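Local structure of lipase aflb (Neosartorya fumigata, 6IDY) at residues A66-F74 with V358-Y366; F179-A187 with P401-L409. The protein probably hydrolyses the ester bonds of acylglycerol lipids, as a fungal lipase built on the alpha/beta-hydrolase fold. All coordinates share one frame; numbering follows the deposited sequence.

Interaction 1: residues A66-F74 with V358-Y366; sequences AFDKIQSIF and VYTHEGVLY
Q71 and V358 bring the two backbones nearest, their CA atoms 6.8 Å apart, where the last turns of helix 63-73 meet an extended run that soon tightens into the 3-10 turn at 363-365. Along that run the CB atoms of V358 and T360 head for the helix while that of Y359 turns the other way. V358 is the wedge. Its CG1, anti to the backbone N (chi1 -178°), sits over one face of F74, 3.5 Å from the ring centroid and almost on the ring normal, a clear CH-pi contact. The same methyl lies 4.0 Å from I70 CG2, and the other branch, CG2, lies against Q71 CG and the amide oxygen OE1. Beyond it, T360 CG2 comes obliquely to the far part of the F74 ring, 3.6 Å from CE1; M84 of helix 81-90 also packs on both residues. T360 OG1 points back into its own loop and accepts from G363 N at 2.8 Å, an ST motif. This turn carries H361, whose ND1 meets D318 and whose NE2 meets S233, consistent with the Ser-His-Asp catalytic triad of alpha/beta hydrolases. Nearer the start of the helix segment the packing becomes aromatic. F67 turns its edge to the face of Y359, offset, with centroids 5.4 Å apart and planes at 68°, and its CZ also comes obliquely within 4.0 Å of Y366 CE1. The carbonyl oxygen of V358 lies at the F67 edge, close to the ring plane. Both tyrosine hydroxyls are bonded elsewhere: Y359 OH to V398 O, Y366 OH to E412 OE2, a carboxylate oxygen it shares with T360 OG1. The Y366 hydroxyl oxygen meanwhile touches I70 CD1 at 3.4 Å, and G363 O lies above one face of the Y366 ring, toward the rim.

Interaction 2: residues F179-A187 with P401-L409; sequences FNFGKLGSA and PQLGLDDLL
F179 comes closest to D407, with CA atoms 4.4 Å apart, and at the other end S186 faces Q402, so the 3-10 segment 181-186 lies along the run leading into helix 405-412. The polar centre is the D407 carboxylate, whose two oxygens serve different sides. K183 reaches over with an extended chain that bends only at its last torsion (chi4 83°), placing NZ 2.8 Å from D407 OD1 in a salt bridge. The ammonium approaches on the syn side, 30° out of the carboxylate plane, and has a second acceptor in Y178 O. D407 OD2 turns back into its own segment: its anti lone pair takes G404 N at 2.8 Å in a nearly straight bond, 166° at the hydrogen. G404 is the N-cap of the helix and D407 its N3 residue, so this is one half of a capping box, glycine having no side chain for the return bond. The helix start and the lysine together probably favour a charged carboxylate. Around this pair the contacts are van der Waals. L403 CD2 crosses the lysine chain at 3.8 Å from K183 CD, and the same leucine end rests on N180 CA. At the outer end A187 CB packs on the Q402 amide group, 3.7 Å from Q402 CD. F179 O lies 3.2 Å from D407 CB, and D406 O approaches the F179 ring obliquely, 3.4 Å from CD1. N180 is held by its amide: OD1 receives a weak bond from F181 N, and ND2 is bonded to T411 OG1, a hydroxyl also bonded to D407 O. D406 OD1 pairs with R55 in a salt bridge.

In the fold
The centres of interactions 1 and 2 are about 15 Å apart, and the two contacts touch directly. Helix 405-412 is shared between them: L408 CD1 meets F67 CE2 at 3.5 Å, while L408 O lies 3.5 Å from Y366 CE2. The next turn of the same helix supplies E412 to interaction 1 and T411 to interaction 2. A second junction is at the end of the 3-10 turn, where L365 O packs 3.4 Å from N180 CB. Interaction 1 is the one next to the probable active site, since its loop carries H361 between S233 and D318. That loop leads into helix 368-379, which packs on interaction 2 and contributes A377 to the calcium site.

Interaction 1: residues A66-F74 with V358-Y366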
loop_
_atom_site.group_PDB
_atom_site.type_symbol
_atom_site.label_atom_id
_atom_site.label_comp_id
_atom_site.label_asym_id
_atom_site.label_seq_id
_atom_site.Cartn_x
_atom_site.Cartn_y
_atom_site.Cartn_z
ATOM N N ALA A 66 -1.809 22.687 -0.737
ATOM C CA ALA A 66 -1.708 21.340 -1.291
ATOM C C ALA A 66 -3.088 20.690 -1.347
ATOM O O ALA A 66 -3.439 20.117 -2.380
ATOM C CB ALA A 66 -0.764 20.494 -0.454
ATOM N N PHE A 67 -3.885 20.817 -0.251
ATOM C CA PHE A 67 -5.245 20.286 -0.177
ATOM C C PHE A 67 -6.188 21.011 -1.121
ATOM O O PHE A 67 -7.065 20.365 -1.696
ATOM C CB PHE A 67 -5.787 20.289 1.260
ATOM C CG PHE A 67 -5.334 19.115 2.091
ATOM C CD1 PHE A 67 -5.759 17.823 1.792
ATOM C CD2 PHE A 67 -4.501 19.299 3.184
ATOM C CE1 PHE A 67 -5.342 16.736 2.564
ATOM C CE2 PHE A 67 -4.094 18.213 3.966
ATOM C CZ PHE A 67 -4.513 16.939 3.648
ATOM N N ASP A 68 -5.987 22.340 -1.314
ATOM C CA ASP A 68 -6.776 23.151 -2.248
ATOM C C ASP A 68 -6.580 22.622 -3.676
ATOM O O ASP A 68 -7.549 22.525 -4.426
ATOM C CB ASP A 68 -6.401 24.646 -2.155
ATOM C CG ASP A 68 -6.869 25.373 -0.902
ATOM O OD1 ASP A 68 -7.684 24.804 -0.149
ATOM O OD2 ASP A 68 -6.421 26.507 -0.677
ATOM N N LYS A 69 -5.339 22.232 -4.025
ATOM C CA LYS A 69 -5.014 21.644 -5.327
ATOM C C LYS A 69 -5.697 20.282 -5.481
ATOM O O LYS A 69 -6.241 20.008 -6.546
ATOM C CB LYS A 69 -3.501 21.486 -5.501
ATOM C CG LYS A 69 -2.769 22.799 -5.678
ATOM C CD LYS A 69 -1.276 22.574 -5.763
ATOM C CE LYS A 69 -0.518 23.870 -5.851
ATOM N NZ LYS A 69 -0.748 24.541 -7.156
ATOM N N ILE A 70 -5.671 19.436 -4.425
ATOM C CA ILE A 70 -6.325 18.114 -4.434
ATOM C C ILE A 70 -7.849 18.288 -4.621
ATOM O O ILE A 70 -8.435 17.627 -5.479
ATOM C CB ILE A 70 -5.950 17.251 -3.192
ATOM C CG1 ILE A 70 -4.428 16.935 -3.176
ATOM C CG2 ILE A 70 -6.790 15.946 -3.140
ATOM C CD1 ILE A 70 -3.875 16.342 -1.857
ATOM N N GLN A 71 -8.462 19.230 -3.867
ATOM C CA GLN A 71 -9.896 19.543 -3.944
ATOM C C GLN A 71 -10.310 20.094 -5.320
ATOM O O GLN A 71 -11.443 19.876 -5.752
ATOM C CB GLN A 71 -10.323 20.463 -2.790
ATOM C CG GLN A 71 -10.276 19.710 -1.454
ATOM C CD GLN A 71 -10.988 20.398 -0.327
ATOM O OE1 GLN A 71 -12.160 20.124 -0.050
ATOM N NE2 GLN A 71 -10.285 21.287 0.365
ATOM N N SER A 72 -9.364 20.742 -6.031
ATOM C CA SER A 72 -9.554 21.250 -7.389
ATOM C C SER A 72 -9.682 20.062 -8.365
ATOM O O SER A 72 -10.465 20.131 -9.314
ATOM C CB SER A 72 -8.379 22.138 -7.790
ATOM O OG SER A 72 -8.489 22.556 -9.142
ATOM N N ILE A 73 -8.919 18.973 -8.118
ATOM C CA ILE A 73 -8.954 17.746 -8.925
ATOM C C ILE A 73 -10.314 17.052 -8.710
ATOM O O ILE A 73 -10.884 16.509 -9.656
ATOM C CB ILE A 73 -7.751 16.799 -8.597
ATOM C CG1 ILE A 73 -6.393 17.484 -8.889
ATOM C CG2 ILE A 73 -7.864 15.448 -9.333
ATOM C CD1 ILE A 73 -5.146 16.763 -8.297
ATOM N N PHE A 74 -10.831 17.111 -7.471
ATOM C CA PHE A 74 -12.094 16.494 -7.049
ATOM C C PHE A 74 -13.335 17.357 -7.317
ATOM O O PHE A 74 -14.441 16.937 -6.963
ATOM C CB PHE A 74 -12.014 16.114 -5.559
ATOM C CG PHE A 74 -11.339 14.791 -5.268
ATOM C CD1 PHE A 74 -9.962 14.644 -5.417
ATOM C CD2 PHE A 74 -12.072 13.707 -4.805
ATOM C CE1 PHE A 74 -9.339 13.419 -5.150
ATOM C CE2 PHE A 74 -11.443 12.487 -4.516
ATOM C CZ PHE A 74 -10.083 12.352 -4.698
ATOM N N VAL A 358 -10.976 15.375 2.068
ATOM C CA VAL A 358 -10.606 14.705 0.818
ATOM C C VAL A 358 -9.255 13.992 0.955
ATOM O O VAL A 358 -8.196 14.585 0.723
ATOM C CB VAL A 358 -10.690 15.658 -0.419
ATOM C CG1 VAL A 358 -10.353 14.923 -1.717
ATOM C CG2 VAL A 358 -12.073 16.300 -0.524
ATOM N N TYR A 359 -9.308 12.714 1.357
ATOM C CA TYR A 359 -8.137 11.859 1.480
ATOM C C TYR A 359 -8.247 10.763 0.466
ATOM O O TYR A 359 -9.153 9.933 0.522
ATOM C CB TYR A 359 -7.937 11.319 2.907
ATOM C CG TYR A 359 -7.531 12.414 3.863
ATOM C CD1 TYR A 359 -8.489 13.201 4.497
ATOM C CD2 TYR A 359 -6.187 12.715 4.082
ATOM C CE1 TYR A 359 -8.124 14.245 5.340
ATOM C CE2 TYR A 359 -5.808 13.752 4.936
ATOM C CZ TYR A 359 -6.784 14.504 5.572
ATOM O OH TYR A 359 -6.446 15.532 6.406
ATOM N N THR A 360 -7.332 10.785 -0.494
ATOM C CA THR A 360 -7.270 9.834 -1.601
ATOM C C THR A 360 -6.848 8.437 -1.096
ATOM O O THR A 360 -6.595 8.253 0.099
ATOM C CB THR A 360 -6.273 10.365 -2.629
ATOM O OG1 THR A 360 -5.033 10.582 -1.959
ATOM C CG2 THR A 360 -6.730 11.663 -3.298
ATOM N N HIS A 361 -6.767 7.465 -2.013
ATOM C CA HIS A 361 -6.330 6.097 -1.740
ATOM C C HIS A 361 -4.948 6.158 -1.072
ATOM O O HIS A 361 -4.750 5.556 -0.018
ATOM C CB HIS A 361 -6.263 5.337 -3.070
ATOM C CG HIS A 361 -5.887 3.895 -2.956
ATOM N ND1 HIS A 361 -6.744 2.964 -2.397
ATOM C CD2 HIS A 361 -4.785 3.259 -3.408
ATOM C CE1 HIS A 361 -6.123 1.802 -2.497
ATOM N NE2 HIS A 361 -4.948 1.930 -3.109
ATOM N N GLU A 362 -4.024 6.942 -1.670
ATOM C CA GLU A 362 -2.666 7.211 -1.173
ATOM C C GLU A 362 -2.694 8.178 0.013
ATOM O O GLU A 362 -1.900 8.021 0.931
ATOM C CB GLU A 362 -1.720 7.708 -2.301
ATOM C CG GLU A 362 -2.097 9.019 -3.005
ATOM C CD GLU A 362 -3.247 9.000 -4.003
ATOM O OE1 GLU A 362 -3.798 7.909 -4.264
ATOM O OE2 GLU A 362 -3.609 10.083 -4.516
ATOM N N GLY A 363 -3.639 9.121 0.001
ATOM C CA GLY A 363 -3.825 10.141 1.034
ATOM C C GLY A 363 -4.065 9.642 2.442
ATOM O O GLY A 363 -3.717 10.333 3.399
ATOM N N VAL A 364 -4.645 8.436 2.595
ATOM C CA VAL A 364 -4.885 7.856 3.926
ATOM C C VAL A 364 -3.526 7.616 4.653
ATOM O O VAL A 364 -3.470 7.702 5.883
ATOM C CB VAL A 364 -5.834 6.614 3.903
ATOM C CG1 VAL A 364 -6.203 6.166 5.323
ATOM C CG2 VAL A 364 -7.106 6.910 3.117
ATOM N N LEU A 365 -2.419 7.432 3.885
ATOM C CA LEU A 365 -1.061 7.266 4.437
ATOM C C LEU A 365 -0.587 8.498 5.235
ATOM O O LEU A 365 0.272 8.369 6.114
ATOM C CB LEU A 365 -0.047 6.931 3.334
ATOM C CG LEU A 365 -0.204 5.577 2.632
ATOM C CD1 LEU A 365 0.568 5.560 1.316
ATOM C CD2 LEU A 365 0.219 4.423 3.548
ATOM N N TYR A 366 -1.131 9.686 4.922
ATOM C CA TYR A 366 -0.772 10.907 5.641
ATOM C C TYR A 366 -1.956 11.463 6.450
ATOM O O TYR A 366 -1.915 12.613 6.880
ATOM C CB TYR A 366 -0.119 11.971 4.721
ATOM C CG TYR A 366 -0.917 12.391 3.499
ATOM C CD1 TYR A 366 -2.080 13.148 3.626
ATOM C CD2 TYR A 366 -0.455 12.119 2.216
ATOM C CE1 TYR A 366 -2.798 13.564 2.506
ATOM C CE2 TYR A 366 -1.159 12.538 1.087
ATOM C CZ TYR A 366 -2.325 13.270 1.238
ATOM O OH TYR A 366 -3.035 13.664 0.129
#

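Interaction 2: residues F179-A187 with P401-L409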
loop_
_atom_site.group_PDB
_atom_site.type_symbol
_atom_site.label_atom_id
_atom_site.label_comp_id
_atom_site.label_asym_id
_atom_site.label_seq_id
_atom_site.Cartn_x
_atom_site.Cartn_y
_atom_site.Cartn_z
ATOM N N PHE A 179 7.794 8.845 2.511
ATOM C CA PHE A 179 6.959 10.021 2.731
ATOM C C PHE A 179 5.826 9.835 3.755
ATOM O O PHE A 179 4.954 10.706 3.857
ATOM C CB PHE A 179 6.397 10.510 1.389
ATOM C CG PHE A 179 7.434 10.987 0.400
ATOM C CD1 PHE A 179 8.106 12.189 0.596
ATOM C CD2 PHE A 179 7.702 10.260 -0.755
ATOM C CE1 PHE A 179 9.049 12.642 -0.328
ATOM C CE2 PHE A 179 8.632 10.723 -1.689
ATOM C CZ PHE A 179 9.293 11.914 -1.472
ATOM N N ASN A 180 5.824 8.728 4.520
ATOM C CA ASN A 180 4.769 8.537 5.510
ATOM C C ASN A 180 5.163 7.561 6.625
ATOM O O ASN A 180 6.000 7.913 7.449
ATOM C CB ASN A 180 3.412 8.170 4.863
ATOM C CG ASN A 180 3.516 7.188 3.734
ATOM O OD1 ASN A 180 3.606 5.985 3.953
ATOM N ND2 ASN A 180 3.494 7.680 2.508
ATOM N N PHE A 181 4.561 6.357 6.664
ATOM C CA PHE A 181 4.734 5.376 7.741
ATOM C C PHE A 181 6.157 4.813 7.906
ATOM O O PHE A 181 6.408 4.116 8.888
ATOM C CB PHE A 181 3.695 4.250 7.642
ATOM C CG PHE A 181 2.335 4.682 8.151
ATOM C CD1 PHE A 181 2.125 4.923 9.506
ATOM C CD2 PHE A 181 1.265 4.846 7.277
ATOM C CE1 PHE A 181 0.870 5.320 9.976
ATOM C CE2 PHE A 181 0.006 5.236 7.749
ATOM C CZ PHE A 181 -0.185 5.464 9.095
ATOM N N GLY A 182 7.095 5.201 7.039
ATOM C CA GLY A 182 8.501 4.858 7.235
ATOM C C GLY A 182 8.998 5.576 8.484
ATOM O O GLY A 182 10.001 5.175 9.082
ATOM N N LYS A 183 8.242 6.630 8.911
ATOM C CA LYS A 183 8.475 7.467 10.097
ATOM C C LYS A 183 7.604 7.054 11.311
ATOM O O LYS A 183 7.521 7.816 12.279
ATOM C CB LYS A 183 8.218 8.949 9.765
ATOM C CG LYS A 183 9.193 9.573 8.773
ATOM C CD LYS A 183 8.789 11.009 8.477
ATOM C CE LYS A 183 9.688 11.693 7.483
ATOM N NZ LYS A 183 9.306 11.372 6.084
ATOM N N LEU A 184 6.973 5.857 11.275
ATOM C CA LEU A 184 6.118 5.350 12.368
ATOM C C LEU A 184 6.853 5.253 13.724
ATOM O O LEU A 184 6.240 5.483 14.770
ATOM C CB LEU A 184 5.474 4.002 11.976
ATOM C CG LEU A 184 4.541 3.303 12.994
ATOM C CD1 LEU A 184 3.281 4.130 13.276
ATOM C CD2 LEU A 184 4.189 1.902 12.525
ATOM N N GLY A 185 8.158 4.977 13.679
ATOM C CA GLY A 185 9.025 4.908 14.854
ATOM C C GLY A 185 9.095 6.210 15.635
ATOM O O GLY A 185 9.454 6.200 16.814
ATOM N N SER A 186 8.740 7.344 14.986
ATOM C CA SER A 186 8.704 8.666 15.617
ATOM C C SER A 186 7.391 8.864 16.401
ATOM O O SER A 186 7.287 9.813 17.178
ATOM C CB SER A 186 8.830 9.763 14.563
ATOM O OG SER A 186 10.003 9.614 13.782
ATOM N N ALA A 187 6.389 7.983 16.184
ATOM C CA ALA A 187 5.069 8.081 16.813
ATOM C C ALA A 187 4.747 6.932 17.764
ATOM O O ALA A 187 3.943 7.102 18.681
ATOM C CB ALA A 187 3.998 8.176 15.734
ATOM N N PRO A 401 1.261 15.052 13.492
ATOM C CA PRO A 401 2.379 15.976 13.800
ATOM C C PRO A 401 3.730 15.528 13.228
ATOM O O PRO A 401 4.606 16.353 12.995
ATOM C CB PRO A 401 2.420 16.003 15.335
ATOM C CG PRO A 401 1.113 15.454 15.785
ATOM C CD PRO A 401 0.621 14.534 14.718
ATOM N N GLN A 402 3.880 14.221 12.975
ATOM C CA GLN A 402 5.105 13.597 12.455
ATOM C C GLN A 402 5.377 13.881 10.973
ATOM O O GLN A 402 6.512 13.708 10.521
ATOM C CB GLN A 402 5.095 12.077 12.726
ATOM C CG GLN A 402 5.086 11.705 14.217
ATOM C CD GLN A 402 3.705 11.744 14.837
ATOM O OE1 GLN A 402 2.684 11.542 14.174
ATOM N NE2 GLN A 402 3.642 12.011 16.132
ATOM N N LEU A 403 4.353 14.298 10.215
ATOM C CA LEU A 403 4.520 14.571 8.786
ATOM C C LEU A 403 4.319 16.046 8.438
ATOM O O LEU A 403 3.650 16.779 9.170
ATOM C CB LEU A 403 3.594 13.675 7.927
ATOM C CG LEU A 403 3.725 12.138 8.062
ATOM C CD1 LEU A 403 2.729 11.442 7.166
ATOM C CD2 LEU A 403 5.129 11.651 7.722
ATOM N N GLY A 404 4.900 16.458 7.318
ATOM C CA GLY A 404 4.793 17.820 6.810
ATOM C C GLY A 404 4.339 17.871 5.368
ATOM O O GLY A 404 3.940 16.849 4.799
ATOM N N LEU A 405 4.414 19.068 4.768
ATOM C CA LEU A 405 4.047 19.339 3.379
ATOM C C LEU A 405 4.699 18.376 2.366
ATOM O O LEU A 405 3.977 17.795 1.558
ATOM C CB LEU A 405 4.345 20.812 3.028
ATOM C CG LEU A 405 4.107 21.266 1.578
ATOM C CD1 LEU A 405 2.637 21.148 1.175
ATOM C CD2 LEU A 405 4.616 22.684 1.361
ATOM N N ASP A 406 6.040 18.205 2.416
ATOM C CA ASP A 406 6.803 17.327 1.509
ATOM C C ASP A 406 6.352 15.874 1.564
ATOM O O ASP A 406 6.400 15.176 0.551
ATOM C CB ASP A 406 8.315 17.446 1.767
ATOM C CG ASP A 406 8.933 18.783 1.366
ATOM O OD1 ASP A 406 8.195 19.653 0.845
ATOM O OD2 ASP A 406 10.155 18.956 1.569
ATOM N N ASP A 407 5.888 15.434 2.744
ATOM C CA ASP A 407 5.351 14.090 2.974
ATOM C C ASP A 407 4.012 13.926 2.246
ATOM O O ASP A 407 3.818 12.915 1.577
ATOM C CB ASP A 407 5.217 13.822 4.477
ATOM C CG ASP A 407 6.548 13.840 5.207
ATOM O OD1 ASP A 407 7.460 13.096 4.794
ATOM O OD2 ASP A 407 6.669 14.585 6.200
ATOM N N LEU A 408 3.124 14.947 2.324
ATOM C CA LEU A 408 1.835 14.991 1.627
ATOM C C LEU A 408 2.100 14.951 0.106
ATOM O O LEU A 408 1.530 14.110 -0.592
ATOM C CB LEU A 408 1.077 16.296 2.000
ATOM C CG LEU A 408 -0.437 16.416 1.683
ATOM C CD1 LEU A 408 -1.014 17.618 2.359
ATOM C CD2 LEU A 408 -0.718 16.555 0.189
ATOM N N LEU A 409 2.970 15.858 -0.392
ATOM C CA LEU A 409 3.307 15.968 -1.819
ATOM C C LEU A 409 3.971 14.720 -2.378
ATOM O O LEU A 409 3.582 14.252 -3.446
ATOM C CB LEU A 409 4.148 17.222 -2.120
ATOM C CG LEU A 409 3.630 18.570 -1.579
ATOM C CD1 LEU A 409 4.616 19.695 -1.868
ATOM C CD2 LEU A 409 2.246 18.909 -2.119
#